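Local coordinates for Low molecular weight phosphotyrosine protein phosphatase 1 (Drosophila melanogaster, PDB 7CUY) that probably hydrolyses phosphotyrosine in proteins, along with small aryl and acyl phosphates, as a cytoplasmic low molecular weight protein tyrosine phosphatase, at residues Ile8-Asn12 with Ser39-Trp45; Ile18-Val22 with Tyr138-Val142; Ile73-Phe78 with Leu95-Pro100; Gly86-Asp90 with Asn119-Glu123; Leu110-Leu115 with Val143-Phe148. All coordinates share one frame; numbering follows the deposited sequence.

Contact 1: Ile8-Asn12 with Ser39-Trp45; sequences ICLGN and SAAIGGW
Ser39 meets Asn12 where the CX5R phosphate-binding loop of the low molecular weight phosphatases, Cys9 to Arg15, leaves strand 3-9 beside parallel strand 35-41. Asn12 ND2 donates to Ser39 OG across 3.0 Å, with OG 13° from the amide plane. The hydroxyl also pairs with Glu20, and Asn12 OD1 bonds His68, so the amide is gripped from both ends and its rotation is fixed. With CG anti to the backbone N (chi1 -177°), the Asn12 amide runs back past the Ala40 carbonyl to arrive there. Ala40 is the bridge partner of Ile8; its O takes a weak bond from Cys9 N and a CA-H...O contact from Ile8 CA, and Ile8 CD1 comes within 3.3 Å of Ala40 O. The methyl of Ala41, on the sheet face shared with Cys9, packs 3.4 Å from Asn12 CB. At Ile42 the ladder continues: Ile42 N reaches Cys9 O at 3.1 Å and 167°, while the Ile42 and Ile8 side chains cross at about a right angle, CD1 meeting CG2. Gly43 N then bonds Leu10 O, and one water donates to both Gly43 O and Gly11 O. The loop so braced carries the probable nucleophile Cys9, and its Gly11 N bonds a buffer sulfonate. Finally, Trp45 offers an edge: Leu10 CD1 lies in the indole plane, 3.8 Å from Trp45 CH2.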
# COMPACT_ATOMS: atom_id res chain seq x y z
N ILE A 8 -1.08 -2.61 2.96
CA ILE A 8 -0.45 -3.17 4.15
C ILE A 8 1.05 -3.31 3.89
O ILE A 8 1.45 -3.83 2.84
CB ILE A 8 -1.04 -4.55 4.50
CG1 ILE A 8 -2.53 -4.47 4.82
CG2 ILE A 8 -0.26 -5.22 5.62
CD1 ILE A 8 -2.86 -3.43 5.85
N CYS A 9 1.86 -2.91 4.85
CA CYS A 9 3.24 -3.38 4.88
C CYS A 9 3.58 -3.74 6.32
O CYS A 9 2.69 -3.80 7.19
CB CYS A 9 4.19 -2.34 4.26
SG CYS A 9 4.33 -0.79 5.17
N LEU A 10 4.86 -3.98 6.59
CA LEU A 10 5.23 -4.53 7.89
C LEU A 10 4.99 -3.51 9.00
O LEU A 10 4.43 -3.86 10.05
CB LEU A 10 6.69 -4.98 7.89
CG LEU A 10 7.27 -5.54 9.20
CD1 LEU A 10 6.40 -6.68 9.75
CD2 LEU A 10 8.69 -6.03 9.00
N GLY A 11 5.38 -2.25 8.79
CA GLY A 11 5.28 -1.24 9.83
C GLY A 11 4.47 -0.00 9.47
O GLY A 11 4.17 0.82 10.34
N ASN A 12 4.13 0.17 8.18
CA ASN A 12 3.23 1.25 7.75
C ASN A 12 3.88 2.62 7.92
O ASN A 12 3.20 3.63 8.11
CB ASN A 12 1.89 1.13 8.49
CG ASN A 12 0.84 2.17 8.05
OD1 ASN A 12 0.19 2.80 8.90
ND2 ASN A 12 0.65 2.33 6.73
N SER A 39 -4.40 2.65 4.74
CA SER A 39 -3.24 1.76 4.89
C SER A 39 -3.09 1.37 6.36
O SER A 39 -3.61 2.04 7.25
CB SER A 39 -1.94 2.41 4.36
OG SER A 39 -1.60 3.56 5.12
N ALA A 40 -2.39 0.26 6.61
CA ALA A 40 -2.16 -0.14 8.00
C ALA A 40 -0.96 -1.09 8.09
O ALA A 40 -0.41 -1.52 7.07
CB ALA A 40 -3.41 -0.77 8.62
N ALA A 41 -0.59 -1.43 9.33
CA ALA A 41 0.63 -2.14 9.66
C ALA A 41 0.32 -3.55 10.16
O ALA A 41 -0.65 -3.75 10.89
CB ALA A 41 1.42 -1.41 10.75
N ILE A 42 1.16 -4.52 9.75
CA ILE A 42 1.18 -5.83 10.42
C ILE A 42 1.59 -5.66 11.87
O ILE A 42 0.86 -6.05 12.79
CB ILE A 42 2.13 -6.82 9.70
CG1 ILE A 42 1.75 -7.09 8.23
CG2 ILE A 42 2.20 -8.18 10.46
CD1 ILE A 42 0.46 -7.85 8.04
N GLY A 43 2.79 -5.08 12.10
CA GLY A 43 3.32 -4.92 13.44
C GLY A 43 2.97 -3.57 14.09
O GLY A 43 2.62 -2.60 13.41
N GLY A 44 3.12 -3.52 15.41
CA GLY A 44 2.62 -2.41 16.21
C GLY A 44 3.63 -1.38 16.65
O GLY A 44 3.25 -0.44 17.36
N TRP A 45 4.90 -1.50 16.24
CA TRP A 45 5.97 -0.66 16.79
C TRP A 45 5.67 0.83 16.63
O TRP A 45 5.93 1.61 17.54
CB TRP A 45 7.31 -0.97 16.13
CG TRP A 45 7.68 -2.41 16.05
CD1 TRP A 45 8.28 -3.17 17.02
CD2 TRP A 45 7.52 -3.28 14.91
NE1 TRP A 45 8.48 -4.45 16.56
CE2 TRP A 45 8.02 -4.55 15.28
CE3 TRP A 45 6.97 -3.11 13.64
CZ2 TRP A 45 7.99 -5.64 14.41
CZ3 TRP A 45 6.95 -4.21 12.77
CH2 TRP A 45 7.45 -5.45 13.17
O HOH W 1 4.19 -0.22 13.25

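Contact 2: Ile18-Val22 with Tyr138-Val142; sequences IAEVV and YQQCV
Val22 and Tyr138 both start their side chains opposite the backbone N: chi1 is 167° at Val22, to CG1, and 172° at Tyr138, to the ring. These torsions split the work of Val22. CG1 reaches across to the opposing backbone, and CG2 is left beside the tyrosine ring. The contact is a helix-helix packing within the alpha/beta fold of the family, between helix 15-29, which follows the phosphate-binding loop, and the C-terminal helix 132-153. The axes of the two short segments come within 9.3 Å and cross at -42°. Ile18 and Val22, one turn apart, point at the partner helix. Val22 CG2 approaches Tyr138 CE1 obliquely at 3.5 Å, and Ile18 CG2 rests 3.8 Å from Tyr138 CA. Within its own helix, Val142 CG2 sits 3.5 Å above the plane of the Tyr138 ring, offset toward the rim, while outside the contact that ring stacks with His62. Val22 CG1 touches both Cys141 O and Val142 CA. The interface is entirely apolar in its side-chain meetings. Where the helices run closest in CA distance, the thiol packs on the small Ala19, with Cys141 SG 3.7 Å from Ala19 CB.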
# COMPACT_ATOMS: atom_id res chain seq x y z
N ILE A 18 3.16 5.33 1.06
CA ILE A 18 3.38 5.73 -0.32
C ILE A 18 2.32 5.11 -1.22
O ILE A 18 1.68 5.80 -2.02
CB ILE A 18 4.81 5.34 -0.77
CG1 ILE A 18 5.86 6.23 -0.10
CG2 ILE A 18 4.96 5.35 -2.29
CD1 ILE A 18 7.31 5.71 -0.29
N ALA A 19 2.12 3.79 -1.09
CA ALA A 19 1.14 3.10 -1.92
C ALA A 19 -0.26 3.66 -1.70
O ALA A 19 -1.05 3.79 -2.65
CB ALA A 19 1.17 1.59 -1.64
N GLU A 20 -0.59 4.02 -0.46
CA GLU A 20 -1.88 4.64 -0.21
C GLU A 20 -1.98 6.00 -0.89
O GLU A 20 -2.99 6.31 -1.53
CB GLU A 20 -2.11 4.79 1.29
CG GLU A 20 -3.40 5.55 1.59
CD GLU A 20 -3.50 5.98 3.02
OE1 GLU A 20 -2.54 5.74 3.79
OE2 GLU A 20 -4.54 6.54 3.38
N VAL A 21 -0.94 6.82 -0.77
CA VAL A 21 -1.00 8.15 -1.37
C VAL A 21 -0.99 8.06 -2.90
O VAL A 21 -1.70 8.81 -3.60
CB VAL A 21 0.14 9.03 -0.83
CG1 VAL A 21 0.27 10.29 -1.66
CG2 VAL A 21 -0.09 9.39 0.63
N VAL A 22 -0.18 7.16 -3.44
CA VAL A 22 -0.13 7.02 -4.89
C VAL A 22 -1.46 6.51 -5.42
O VAL A 22 -1.94 6.96 -6.47
CB VAL A 22 1.05 6.10 -5.30
CG1 VAL A 22 0.94 5.70 -6.75
CG2 VAL A 22 2.38 6.80 -5.06
N TYR A 138 8.16 4.08 -4.70
CA TYR A 138 7.23 5.01 -5.32
C TYR A 138 7.04 4.70 -6.80
O TYR A 138 5.91 4.57 -7.29
CB TYR A 138 7.71 6.46 -5.11
CG TYR A 138 6.89 7.46 -5.89
CD1 TYR A 138 5.77 8.03 -5.33
CD2 TYR A 138 7.24 7.81 -7.20
CE1 TYR A 138 4.99 8.92 -6.04
CE2 TYR A 138 6.47 8.71 -7.91
CZ TYR A 138 5.35 9.26 -7.33
OH TYR A 138 4.56 10.16 -8.02
N GLN A 139 8.15 4.54 -7.54
CA GLN A 139 8.04 4.20 -8.96
C GLN A 139 7.23 2.93 -9.16
O GLN A 139 6.39 2.86 -10.07
CB GLN A 139 9.43 4.06 -9.58
CG GLN A 139 10.18 5.37 -9.75
CD GLN A 139 11.03 5.43 -11.03
OE1 GLN A 139 11.16 4.44 -11.77
NE2 GLN A 139 11.58 6.61 -11.30
N GLN A 140 7.45 1.92 -8.32
CA GLN A 140 6.71 0.67 -8.46
C GLN A 140 5.22 0.87 -8.20
O GLN A 140 4.38 0.39 -8.96
CB GLN A 140 7.27 -0.38 -7.50
CG GLN A 140 8.66 -0.87 -7.88
CD GLN A 140 9.31 -1.69 -6.77
OE1 GLN A 140 9.68 -1.16 -5.73
NE2 GLN A 140 9.45 -2.99 -7.00
N CYS A 141 4.89 1.59 -7.13
CA CYS A 141 3.49 1.86 -6.80
C CYS A 141 2.79 2.63 -7.92
O CYS A 141 1.61 2.40 -8.20
CB CYS A 141 3.42 2.63 -5.49
SG CYS A 141 3.94 1.63 -4.06
N VAL A 142 3.48 3.58 -8.54
CA VAL A 142 2.87 4.32 -9.63
C VAL A 142 2.43 3.37 -10.75
O VAL A 142 1.30 3.46 -11.25
CB VAL A 142 3.84 5.40 -10.14
CG1 VAL A 142 3.35 6.00 -11.48
CG2 VAL A 142 3.99 6.49 -9.09

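Contact 3: Ile73-Phe78 with Leu95-Pro100; sequences IRKQDF and LRRLAP
Phe78 and Ala99 make the central meeting, a CH-pi contact that ties the short helix 77-80 to the C-terminal end of helix 89-98, on one flank of the parallel sheet of this alpha/beta fold. Ala99 CA stands 3.6 Å from the centroid of the Phe78 ring and 12° off its normal, so the carbon sits squarely over the face. The ring gets there because its CG lies anti to the carbonyl carbon (chi1 -63°), directed at the point where helix 89-98 ends; Ala99 is the first residue to leave helical geometry.

Apolar contacts complete the surround of the ring. Ala99 CB touches Phe78 CE1 at 3.5 Å, and Leu98 CB approaches Phe78 CZ at 3.7 Å, its side chain at about a right angle to that of the phenylalanine. Pro100 CD comes obliquely to Phe78 CD2, and Phe78 also reaches Ile84 and Leu107, so it bridges helix end and sheet.

Polar atoms play a smaller part. The Lys75 chain, bent at chi2 and chi4, lays its CD methylene 3.4 Å from Leu98 O at the end of the helix. Within residues 73-78, Arg74 N gives a nearly straight bond (2.8 Å) to Asp77 OD2, meeting it from above the carboxylate plane. The same OD2 also forms a salt bridge with Arg71.

Aliphatic contacts extend the interface beyond the ring. Ile73 CG2 faces Leu98 CD1, while Ile73 CD1 meets Leu95 CD2 at 3.6 Å.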
# COMPACT_ATOMS: atom_id res chain seq x y z
N ILE A 73 -3.29 -3.24 11.47
CA ILE A 73 -4.39 -3.97 10.86
C ILE A 73 -5.20 -4.67 11.96
O ILE A 73 -4.67 -5.06 13.01
CB ILE A 73 -3.83 -4.98 9.83
CG1 ILE A 73 -4.95 -5.66 9.03
CG2 ILE A 73 -2.97 -6.04 10.52
CD1 ILE A 73 -4.42 -6.51 7.85
N ARG A 74 -6.50 -4.79 11.72
CA ARG A 74 -7.38 -5.52 12.62
C ARG A 74 -8.20 -6.53 11.83
O ARG A 74 -8.31 -6.45 10.60
CB ARG A 74 -8.30 -4.56 13.40
CG ARG A 74 -8.82 -3.42 12.57
CD ARG A 74 -9.75 -2.52 13.37
NE ARG A 74 -9.90 -1.21 12.73
CZ ARG A 74 -9.26 -0.12 13.12
NH1 ARG A 74 -8.42 -0.17 14.15
NH2 ARG A 74 -9.43 1.03 12.47
N LYS A 75 -8.76 -7.50 12.54
CA LYS A 75 -9.52 -8.55 11.87
C LYS A 75 -10.75 -8.00 11.16
O LYS A 75 -11.15 -8.55 10.12
CB LYS A 75 -9.93 -9.62 12.87
CG LYS A 75 -8.77 -10.18 13.67
CD LYS A 75 -8.08 -11.30 12.92
CE LYS A 75 -7.48 -12.31 13.86
NZ LYS A 75 -8.05 -13.69 13.63
N GLN A 76 -11.38 -6.93 11.68
CA GLN A 76 -12.55 -6.42 10.98
C GLN A 76 -12.18 -5.79 9.64
O GLN A 76 -13.06 -5.61 8.79
CB GLN A 76 -13.31 -5.41 11.83
CG GLN A 76 -12.82 -3.97 11.71
CD GLN A 76 -13.85 -2.96 12.17
OE1 GLN A 76 -13.76 -2.41 13.27
NE2 GLN A 76 -14.85 -2.70 11.31
N ASP A 77 -10.90 -5.46 9.43
CA ASP A 77 -10.45 -5.01 8.11
C ASP A 77 -10.80 -6.04 7.04
O ASP A 77 -11.19 -5.67 5.94
CB ASP A 77 -8.94 -4.77 8.11
CG ASP A 77 -8.54 -3.52 8.86
OD1 ASP A 77 -9.32 -2.54 8.89
OD2 ASP A 77 -7.43 -3.52 9.44
N PHE A 78 -10.67 -7.33 7.36
CA PHE A 78 -10.93 -8.32 6.32
C PHE A 78 -12.41 -8.41 5.96
O PHE A 78 -12.73 -9.02 4.94
CB PHE A 78 -10.41 -9.69 6.75
CG PHE A 78 -8.92 -9.74 6.94
CD1 PHE A 78 -8.08 -10.11 5.90
CD2 PHE A 78 -8.36 -9.39 8.16
CE1 PHE A 78 -6.71 -10.14 6.07
CE2 PHE A 78 -6.99 -9.43 8.34
CZ PHE A 78 -6.16 -9.81 7.30
N LEU A 95 -0.72 -11.81 6.06
CA LEU A 95 -2.13 -11.57 5.77
C LEU A 95 -2.91 -12.88 5.72
O LEU A 95 -4.04 -12.97 6.23
CB LEU A 95 -2.29 -10.80 4.45
CG LEU A 95 -1.86 -9.34 4.48
CD1 LEU A 95 -1.71 -8.76 3.08
CD2 LEU A 95 -2.84 -8.52 5.29
N ARG A 96 -2.33 -13.91 5.08
CA ARG A 96 -2.98 -15.21 5.03
C ARG A 96 -3.28 -15.72 6.43
O ARG A 96 -4.39 -16.21 6.70
CB ARG A 96 -2.10 -16.22 4.28
CG ARG A 96 -2.20 -16.20 2.76
CD ARG A 96 -1.60 -17.48 2.13
NE ARG A 96 -0.21 -17.68 2.55
CZ ARG A 96 0.16 -18.52 3.51
NH1 ARG A 96 -0.77 -19.25 4.12
NH2 ARG A 96 1.44 -18.61 3.85
N ARG A 97 -2.32 -15.62 7.35
CA ARG A 97 -2.60 -16.15 8.68
C ARG A 97 -3.61 -15.30 9.43
O ARG A 97 -4.38 -15.83 10.23
CB ARG A 97 -1.31 -16.31 9.49
CG ARG A 97 -1.05 -15.21 10.49
CD ARG A 97 0.08 -15.53 11.47
NE ARG A 97 0.79 -14.29 11.77
CZ ARG A 97 0.39 -13.39 12.67
NH1 ARG A 97 -0.71 -13.60 13.38
NH2 ARG A 97 1.09 -12.27 12.86
N LEU A 98 -3.66 -13.99 9.16
CA LEU A 98 -4.59 -13.11 9.87
C LEU A 98 -6.03 -13.18 9.36
O LEU A 98 -6.97 -13.03 10.16
CB LEU A 98 -4.10 -11.67 9.79
CG LEU A 98 -2.95 -11.34 10.75
CD1 LEU A 98 -2.31 -10.01 10.35
CD2 LEU A 98 -3.50 -11.29 12.15
N ALA A 99 -6.24 -13.39 8.07
CA ALA A 99 -7.57 -13.32 7.46
C ALA A 99 -8.50 -14.38 8.04
O ALA A 99 -8.19 -15.58 7.97
CB ALA A 99 -7.45 -13.53 5.95
N PRO A 100 -9.65 -14.02 8.60
CA PRO A 100 -10.64 -15.05 8.92
C PRO A 100 -11.07 -15.79 7.66
O PRO A 100 -11.37 -15.17 6.64
CB PRO A 100 -11.80 -14.27 9.56
CG PRO A 100 -11.43 -12.83 9.49
CD PRO A 100 -9.99 -12.71 9.17

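Contact 4: Gly86-Asp90 with Asn119-Glu123; sequences GMDED and NRIIE
Met87 and Ile122 pair their backbones in opposite chain senses, with CA atoms 5.3 Å apart, and Asp88 lies across from Ile121 at a similar spacing. The paired residues lie outside regular strands: 86-90 turns from strand 83-86 into helix 89-98, with Asp88 as N-cap, and 119-123 is the loop leading to Asp124, the probable proton donor of this phosphatase fold. One direct hydrogen bond joins them, Ile122 N to Met87 O, at 3.2 Å and 159°, with the donor tilted 29° from the carbonyl plane. The same oxygen accepts from a water that also donates to Arg120 O, so Met87 O is held twice.

Among the side chains, Met87 CB packs against Ile122 CB at 4.2 Å, and the rest of the methionine bends away at chi2 and chi3, toward Cys9 and Ala19. Asp88 carries more. Its OD1 caps Asn91 N, while its OD2 makes a salt bridge with the probable active-site residue Arg15. Ile122 O accepts from Arg15 NH1 too, so both segments supply second-shell partners that would help orient that guanidinium. A second water donates to Asp88 OD2 at 2.9 Å and to Glu123 OE1, bridging two carboxylates whose Asp88 OD2 and Glu123 OE1 are 5.6 Å apart.

Ile121 packs against the carboxylate of Glu89, the two side chains crossing at about a right angle. Ile121 CG2 touches Asp88 CB at 3.8 Å, and Ile121 CD1 is 3.4 Å from both Glu89 OE1 and Glu89 OE2.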
# COMPACT_ATOMS: atom_id res chain seq x y z
N GLY A 86 -0.53 -6.67 0.13
CA GLY A 86 0.79 -6.71 0.73
C GLY A 86 1.83 -6.17 -0.22
O GLY A 86 1.60 -6.03 -1.42
N MET A 87 3.01 -5.87 0.32
CA MET A 87 4.10 -5.37 -0.51
C MET A 87 5.09 -6.45 -0.93
O MET A 87 5.69 -6.33 -2.01
CB MET A 87 4.85 -4.25 0.23
CG MET A 87 3.95 -3.10 0.68
SD MET A 87 3.25 -2.18 -0.70
CE MET A 87 1.51 -2.35 -0.39
N ASP A 88 5.29 -7.48 -0.11
CA ASP A 88 6.28 -8.52 -0.39
C ASP A 88 5.73 -9.86 0.10
O ASP A 88 4.64 -9.94 0.66
CB ASP A 88 7.64 -8.17 0.24
CG ASP A 88 7.59 -8.08 1.74
OD1 ASP A 88 6.61 -8.58 2.33
OD2 ASP A 88 8.52 -7.49 2.34
N GLU A 89 6.51 -10.93 -0.12
CA GLU A 89 6.00 -12.26 0.19
C GLU A 89 5.79 -12.48 1.69
O GLU A 89 4.87 -13.22 2.07
CB GLU A 89 6.95 -13.33 -0.38
CG GLU A 89 8.42 -13.13 -0.02
CD GLU A 89 9.16 -12.17 -0.97
OE1 GLU A 89 9.18 -10.95 -0.69
OE2 GLU A 89 9.73 -12.66 -1.98
N ASP A 90 6.62 -11.87 2.54
CA ASP A 90 6.40 -11.93 3.99
C ASP A 90 5.07 -11.30 4.37
O ASP A 90 4.32 -11.84 5.19
CB ASP A 90 7.55 -11.21 4.72
CG ASP A 90 8.84 -12.02 4.78
OD1 ASP A 90 8.83 -13.25 4.50
OD2 ASP A 90 9.89 -11.42 5.13
N ASN A 119 10.55 -7.26 -10.97
CA ASN A 119 10.40 -6.01 -10.23
C ASN A 119 9.16 -6.01 -9.35
O ASN A 119 8.71 -4.95 -8.91
CB ASN A 119 10.35 -4.81 -11.18
CG ASN A 119 11.66 -4.58 -11.92
OD1 ASN A 119 11.74 -3.70 -12.78
ND2 ASN A 119 12.67 -5.41 -11.64
N ARG A 120 8.60 -7.19 -9.08
CA ARG A 120 7.29 -7.22 -8.45
C ARG A 120 7.34 -7.09 -6.94
O ARG A 120 6.34 -6.71 -6.33
CB ARG A 120 6.55 -8.49 -8.84
CG ARG A 120 7.00 -9.73 -8.12
CD ARG A 120 6.33 -10.89 -8.78
NE ARG A 120 6.65 -12.16 -8.16
CZ ARG A 120 5.73 -12.99 -7.68
NH1 ARG A 120 4.45 -12.64 -7.73
NH2 ARG A 120 6.09 -14.16 -7.15
N ILE A 121 8.48 -7.40 -6.31
CA ILE A 121 8.62 -7.25 -4.87
C ILE A 121 8.92 -5.79 -4.56
O ILE A 121 9.84 -5.19 -5.13
CB ILE A 121 9.73 -8.17 -4.33
CG1 ILE A 121 9.44 -9.62 -4.69
CG2 ILE A 121 9.88 -8.00 -2.81
CD1 ILE A 121 8.31 -10.25 -3.91
N ILE A 122 8.10 -5.19 -3.70
CA ILE A 122 8.40 -3.85 -3.21
C ILE A 122 9.15 -4.02 -1.90
O ILE A 122 8.57 -4.36 -0.86
CB ILE A 122 7.14 -2.99 -3.07
CG1 ILE A 122 6.55 -2.72 -4.47
CG2 ILE A 122 7.50 -1.70 -2.38
CD1 ILE A 122 5.03 -2.46 -4.52
N GLU A 123 10.46 -3.78 -1.96
CA GLU A 123 11.36 -4.10 -0.86
C GLU A 123 11.29 -3.06 0.24
O GLU A 123 11.17 -1.86 -0.02
CB GLU A 123 12.81 -4.19 -1.36
CG GLU A 123 13.01 -5.11 -2.54
CD GLU A 123 13.27 -6.53 -2.08
OE1 GLU A 123 13.09 -6.78 -0.87
OE2 GLU A 123 13.65 -7.38 -2.93
O HOH W 2 4.52 -6.21 -4.34
O HOH W 3 11.09 -6.52 1.52

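Contact 5: Leu110-Leu115 with Val143-Phe148; sequences LGDFGL and VACAAF
Gly114 forms a classic gamma turn against the helix that carries Ala144: phi 76° and psi -48° accompany a 2.9 Å bond from Leu115 N to Phe113 O. With no side chain in between, Gly114 CA comes within 4.7 Å of Ala144 CA, and Gly114 N is 3.5 Å from Ala147 CB. The turn's carbonyl is used twice, since Phe113 O also receives a CA-H...O contact from Ala144 CA at 3.2 Å.

Before and after this point of close approach, the loop lays down side chains. Phe113 and Phe148 form a T-shaped pair, centroids 5.3 Å apart and planes at 80°. The edge of Phe148 is directed at the face of Phe113, with Phe148 CD2 over the ring centre. The Phe148 ring further meets Phe85 and Tyr83 edge-to-face, so the aromatic cluster extends back to the region of strand 83-86. Leu110, at the start of a 3-10 turn, sets its CG 3.7 Å from Ala144 CB; Leu110 O touches the same methyl and lies in the plane of the Phe113 ring at its edge. At the other end the Leu115 and Val143 side chains meet at a slant, CD2 to CG1 3.6 Å.

Small residues at 144 and 147 thus give the helix a shallow surface that the loop can follow. In this alpha/beta fold of the low molecular weight phosphatase family, the contact seats the C-terminal helix 132-153 beside the loop leaving strand 106-109.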
# COMPACT_ATOMS: atom_id res chain seq x y z
N LEU A 110 0.70 -6.14 -4.28
CA LEU A 110 0.53 -4.99 -5.17
C LEU A 110 1.35 -5.14 -6.45
O LEU A 110 0.87 -4.82 -7.55
CB LEU A 110 0.90 -3.70 -4.43
CG LEU A 110 0.75 -2.41 -5.26
CD1 LEU A 110 -0.62 -2.31 -5.86
CD2 LEU A 110 1.03 -1.17 -4.43
N GLY A 111 2.57 -5.67 -6.35
CA GLY A 111 3.43 -5.75 -7.51
C GLY A 111 3.03 -6.81 -8.53
O GLY A 111 3.65 -6.87 -9.59
N ASP A 112 2.04 -7.64 -8.23
CA ASP A 112 1.55 -8.54 -9.28
C ASP A 112 0.78 -7.79 -10.37
O ASP A 112 0.36 -8.40 -11.36
CB ASP A 112 0.66 -9.64 -8.67
CG ASP A 112 1.47 -10.78 -8.03
OD1 ASP A 112 2.69 -10.88 -8.29
OD2 ASP A 112 0.89 -11.58 -7.26
N PHE A 113 0.61 -6.48 -10.23
CA PHE A 113 -0.05 -5.66 -11.24
C PHE A 113 0.98 -4.74 -11.86
O PHE A 113 1.79 -4.14 -11.15
CB PHE A 113 -1.23 -4.90 -10.64
CG PHE A 113 -2.32 -5.81 -10.17
CD1 PHE A 113 -3.34 -6.19 -11.03
CD2 PHE A 113 -2.28 -6.36 -8.89
CE1 PHE A 113 -4.33 -7.07 -10.61
CE2 PHE A 113 -3.26 -7.24 -8.46
CZ PHE A 113 -4.29 -7.60 -9.31
N GLY A 114 1.00 -4.68 -13.19
CA GLY A 114 1.86 -3.75 -13.93
C GLY A 114 3.34 -4.05 -14.06
O GLY A 114 3.89 -3.97 -15.16
N LEU A 115 4.00 -4.38 -12.96
CA LEU A 115 5.44 -4.55 -13.01
C LEU A 115 5.81 -5.85 -13.72
O LEU A 115 5.02 -6.78 -13.82
CB LEU A 115 6.02 -4.53 -11.60
CG LEU A 115 5.46 -3.32 -10.86
CD1 LEU A 115 5.63 -3.45 -9.36
CD2 LEU A 115 6.14 -2.06 -11.40
N VAL A 143 3.29 2.42 -11.10
CA VAL A 143 2.96 1.48 -12.17
C VAL A 143 1.92 0.47 -11.70
O VAL A 143 0.94 0.20 -12.41
CB VAL A 143 4.24 0.79 -12.68
CG1 VAL A 143 3.89 -0.33 -13.67
CG2 VAL A 143 5.19 1.83 -13.33
N ALA A 144 2.13 -0.12 -10.52
CA ALA A 144 1.21 -1.15 -10.03
C ALA A 144 -0.19 -0.59 -9.81
O ALA A 144 -1.19 -1.21 -10.19
CB ALA A 144 1.75 -1.76 -8.73
N CYS A 145 -0.29 0.58 -9.17
CA CYS A 145 -1.60 1.12 -8.83
C CYS A 145 -2.41 1.41 -10.09
O CYS A 145 -3.60 1.08 -10.16
CB CYS A 145 -1.45 2.39 -8.00
SG CYS A 145 -0.98 2.12 -6.25
N ALA A 146 -1.80 2.06 -11.07
CA ALA A 146 -2.48 2.31 -12.34
C ALA A 146 -3.02 1.01 -12.94
O ALA A 146 -4.21 0.92 -13.28
CB ALA A 146 -1.51 2.98 -13.31
N ALA A 147 -2.16 -0.01 -13.04
CA ALA A 147 -2.56 -1.26 -13.69
C ALA A 147 -3.71 -1.93 -12.94
O ALA A 147 -4.69 -2.36 -13.55
CB ALA A 147 -1.37 -2.20 -13.81
N PHE A 148 -3.61 -2.01 -11.61
CA PHE A 148 -4.72 -2.53 -10.81
C PHE A 148 -6.00 -1.73 -11.05
O PHE A 148 -7.08 -2.29 -11.26
CB PHE A 148 -4.39 -2.50 -9.32
CG PHE A 148 -5.56 -2.83 -8.44
CD1 PHE A 148 -6.23 -1.84 -7.75
CD2 PHE A 148 -6.00 -4.14 -8.33
CE1 PHE A 148 -7.33 -2.14 -6.94
CE2 PHE A 148 -7.09 -4.45 -7.53
CZ PHE A 148 -7.76 -3.44 -6.83

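Contacts 1 and 4 frame the probable active site: contact 1 holds Cys9, contact 4 brings Asp88 to about 3 Å from the side chain of Arg15, and they meet where Ile8 O lies 3.4 Å from Met87 CG. Contacts 2 and 5 share helix 132-153 and have centres about 10 Å apart. Contact 2 supports contact 4 through Gln140 NE2, bonded to Asn119 O (2.8 Å) and Ile121 O, while contact 5 reaches it through the salt bridge from Arg120 NH1 to Asp112 OD1 (2.6 Å). Contact 3 lies about 22 Å between centres from contacts 2 and 5 but about 12 Å from contact 1, which it joins through Ile73 N and Ala41 O.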